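Local coordinates for protein HPV18 E7 (Human papillomavirus type 18, PDB 6IWD) that probably drives quiescent host cells into S phase as a whole protein, of which this chain is the zinc-binding C-terminal domain, at residues F36-L39 against F40-T43. Sequence-based numbering, arbitrary orientation.
Sequences FQQL and FLNT
Phe40 turns the edge of its ring toward a face of Phe36, one helical turn earlier on helix 30-41. The pair is T-shaped, with centroids 5.1 Å apart and planes at 63°. Phe40 CE1 stands over the Phe36 ring, offset toward its rim, 3.6 Å from Phe36 CE1. Phe36 swings CG away from its N (chi1 -174°), which brings its ring beneath that edge. Phe40 also lays its edge against the backbone, with CD1 3.3 Å from Phe36 O.

Leu39 adds mainly backbone. Leu39 O accepts the N-H of Asn42 at 3.1 Å, an i to i+3 bond. Asn42 N also makes a weak bond to Gln38 O. The bonds from Phe40 N and Leu41 N to Gln37 O, and from Leu41 N to Gln38 O, are weak too. The Leu39 side chain reaches Asn42, with Leu39 CD2 4.0 Å from Asn42 ND2.

Gln38 bends along its chain and crosses Asn42 at about a right angle. Gln38 NE2 donates to Asn42 OD1 at 3.0 Å with an N-H...O angle of 156°. The acceptor lies in the amide plane of Gln38.

Helix 30-41 packs on the two-stranded sheet of the zinc-binding E7 domain, and Phe36 to Leu41 lie in a predicted nuclear export signal. Both phenylalanines pack on Met11 of strand 7-14. Phe36 also touches Leu39 of the second subunit, and Asn42 ND2 bonds to Asp32 of that subunit. Gln38 OE1 is hydrogen-bonded to a polar side chain of another protein's chain. The chemistry thus divides: the aromatic pair joins the helix to the sheet, while the Gln38-Asn42 amide bond runs along one turn and links groups that also bind two different partner chains.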
ATOM      1  N   PHE B  36      -3.535  -0.704   3.767  1.00 12.66           N
ATOM      2  CA  PHE B  36      -3.272   0.209   4.874  1.00 12.78           C
ATOM      3  C   PHE B  36      -2.808  -0.548   6.118  1.00 13.93           C
ATOM      4  O   PHE B  36      -1.833  -0.152   6.770  1.00 13.32           O
ATOM      5  CB  PHE B  36      -4.548   1.015   5.147  1.00 14.89           C
ATOM      6  CG  PHE B  36      -4.403   2.122   6.170  1.00 17.18           C
ATOM      7  CD1 PHE B  36      -3.265   2.905   6.237  1.00 19.69           C
ATOM      8  CD2 PHE B  36      -5.463   2.421   7.018  1.00 21.68           C
ATOM      9  CE1 PHE B  36      -3.160   3.935   7.184  1.00 21.27           C
ATOM     10  CE2 PHE B  36      -5.369   3.451   7.952  1.00 21.87           C
ATOM     11  CZ  PHE B  36      -4.222   4.208   8.030  1.00 21.34           C
ATOM     12  N   GLN B  37      -3.495  -1.648   6.457  1.00 14.42           N
ATOM     13  CA  GLN B  37      -3.046  -2.525   7.543  1.00 13.64           C
ATOM     14  C   GLN B  37      -1.599  -2.974   7.329  1.00 14.24           C
ATOM     15  O   GLN B  37      -0.774  -2.913   8.246  1.00 14.88           O
ATOM     16  CB  GLN B  37      -3.992  -3.732   7.651  1.00 14.49           C
ATOM     17  CG  GLN B  37      -5.390  -3.385   8.158  1.00 13.98           C
ATOM     18  CD  GLN B  37      -6.382  -4.538   8.018  1.00 18.48           C
ATOM     19  OE1 GLN B  37      -6.233  -5.412   7.156  1.00 14.87           O
ATOM     20  NE2 GLN B  37      -7.408  -4.539   8.870  1.00 16.91           N
ATOM     21  N   GLN B  38      -1.264  -3.391   6.103  1.00 12.85           N
ATOM     22  CA  GLN B  38       0.093  -3.859   5.821  1.00 14.20           C
ATOM     23  C   GLN B  38       1.138  -2.766   6.067  1.00 16.32           C
ATOM     24  O   GLN B  38       2.259  -3.069   6.500  1.00 15.13           O
ATOM     25  CB  GLN B  38       0.165  -4.383   4.377  1.00 12.17           C
ATOM     26  CG  GLN B  38       1.531  -4.942   3.964  1.00 16.96           C
ATOM     27  CD  GLN B  38       1.985  -6.101   4.850  1.00 17.58           C
ATOM     28  OE1 GLN B  38       1.251  -7.057   5.052  1.00 16.39           O
ATOM     29  NE2 GLN B  38       3.197  -6.009   5.383  1.00 15.56           N
ATOM     30  N   LEU B  39       0.783  -1.495   5.837  1.00 14.12           N
ATOM     31  CA  LEU B  39       1.749  -0.417   6.070  1.00 15.30           C
ATOM     32  C   LEU B  39       2.151  -0.333   7.538  1.00 16.54           C
ATOM     33  O   LEU B  39       3.308  -0.029   7.849  1.00 15.43           O
ATOM     34  CB  LEU B  39       1.182   0.922   5.583  1.00 14.18           C
ATOM     35  CG  LEU B  39       0.962   1.007   4.072  1.00 13.64           C
ATOM     36  CD1 LEU B  39       0.539   2.422   3.621  1.00 14.46           C
ATOM     37  CD2 LEU B  39       2.216   0.562   3.338  1.00 15.93           C
ATOM     38  N   PHE B  40       1.211  -0.602   8.461  1.00 16.33           N
ATOM     39  CA  PHE B  40       1.556  -0.633   9.884  1.00 16.90           C
ATOM     40  C   PHE B  40       2.529  -1.754  10.197  1.00 17.32           C
ATOM     41  O   PHE B  40       3.266  -1.682  11.188  1.00 17.87           O
ATOM     42  CB  PHE B  40       0.300  -0.807  10.749  1.00 15.76           C
ATOM     43  CG  PHE B  40      -0.549   0.430  10.862  1.00 20.56           C
ATOM     44  CD1 PHE B  40      -1.545   0.691   9.929  1.00 20.07           C
ATOM     45  CD2 PHE B  40      -0.367   1.320  11.909  1.00 21.94           C
ATOM     46  CE1 PHE B  40      -2.335   1.832  10.033  1.00 22.06           C
ATOM     47  CE2 PHE B  40      -1.154   2.460  12.016  1.00 19.97           C
ATOM     48  CZ  PHE B  40      -2.131   2.714  11.083  1.00 22.54           C
ATOM     49  N   LEU B  41       2.513  -2.820   9.404  1.00 16.56           N
ATOM     50  CA  LEU B  41       3.419  -3.937   9.615  1.00 16.91           C
ATOM     51  C   LEU B  41       4.746  -3.738   8.904  1.00 19.67           C
ATOM     52  O   LEU B  41       5.661  -4.549   9.081  1.00 18.97           O
ATOM     53  CB  LEU B  41       2.759  -5.231   9.145  1.00 16.50           C
ATOM     54  CG  LEU B  41       1.523  -5.585   9.976  1.00 16.78           C
ATOM     55  CD1 LEU B  41       0.715  -6.649   9.252  1.00 16.31           C
ATOM     56  CD2 LEU B  41       1.976  -6.057  11.373  1.00 16.41           C
ATOM     57  N   ASN B  42       4.854  -2.694   8.084  1.00 18.55           N
ATOM     58  CA  ASN B  42       6.133  -2.267   7.538  1.00 19.96           C
ATOM     59  C   ASN B  42       6.744  -1.223   8.468  1.00 21.18           C
ATOM     60  O   ASN B  42       7.222  -1.569   9.563  1.00 23.13           O
ATOM     61  CB  ASN B  42       5.943  -1.723   6.115  1.00 19.15           C
ATOM     62  CG  ASN B  42       5.354  -2.756   5.169  1.00 21.02           C
ATOM     63  OD1 ASN B  42       5.325  -3.946   5.472  1.00 20.66           O
ATOM     64  ND2 ASN B  42       4.902  -2.304   4.007  1.00 26.83           N
ATOM     65  N   THR B  43       6.733   0.056   8.062  1.00 20.93           N
ATOM     66  CA  THR B  43       7.313   1.118   8.877  1.00 22.16           C
ATOM     67  C   THR B  43       6.354   2.243   9.246  1.00 24.22           C
ATOM     68  O   THR B  43       6.753   3.138  10.001  1.00 29.50           O
ATOM     69  CB  THR B  43       8.536   1.750   8.177  1.00 25.04           C
ATOM     70  OG1 THR B  43       8.106   2.561   7.071  1.00 19.21           O
ATOM     71  CG2 THR B  43       9.493   0.675   7.668  1.00 24.26           C
TER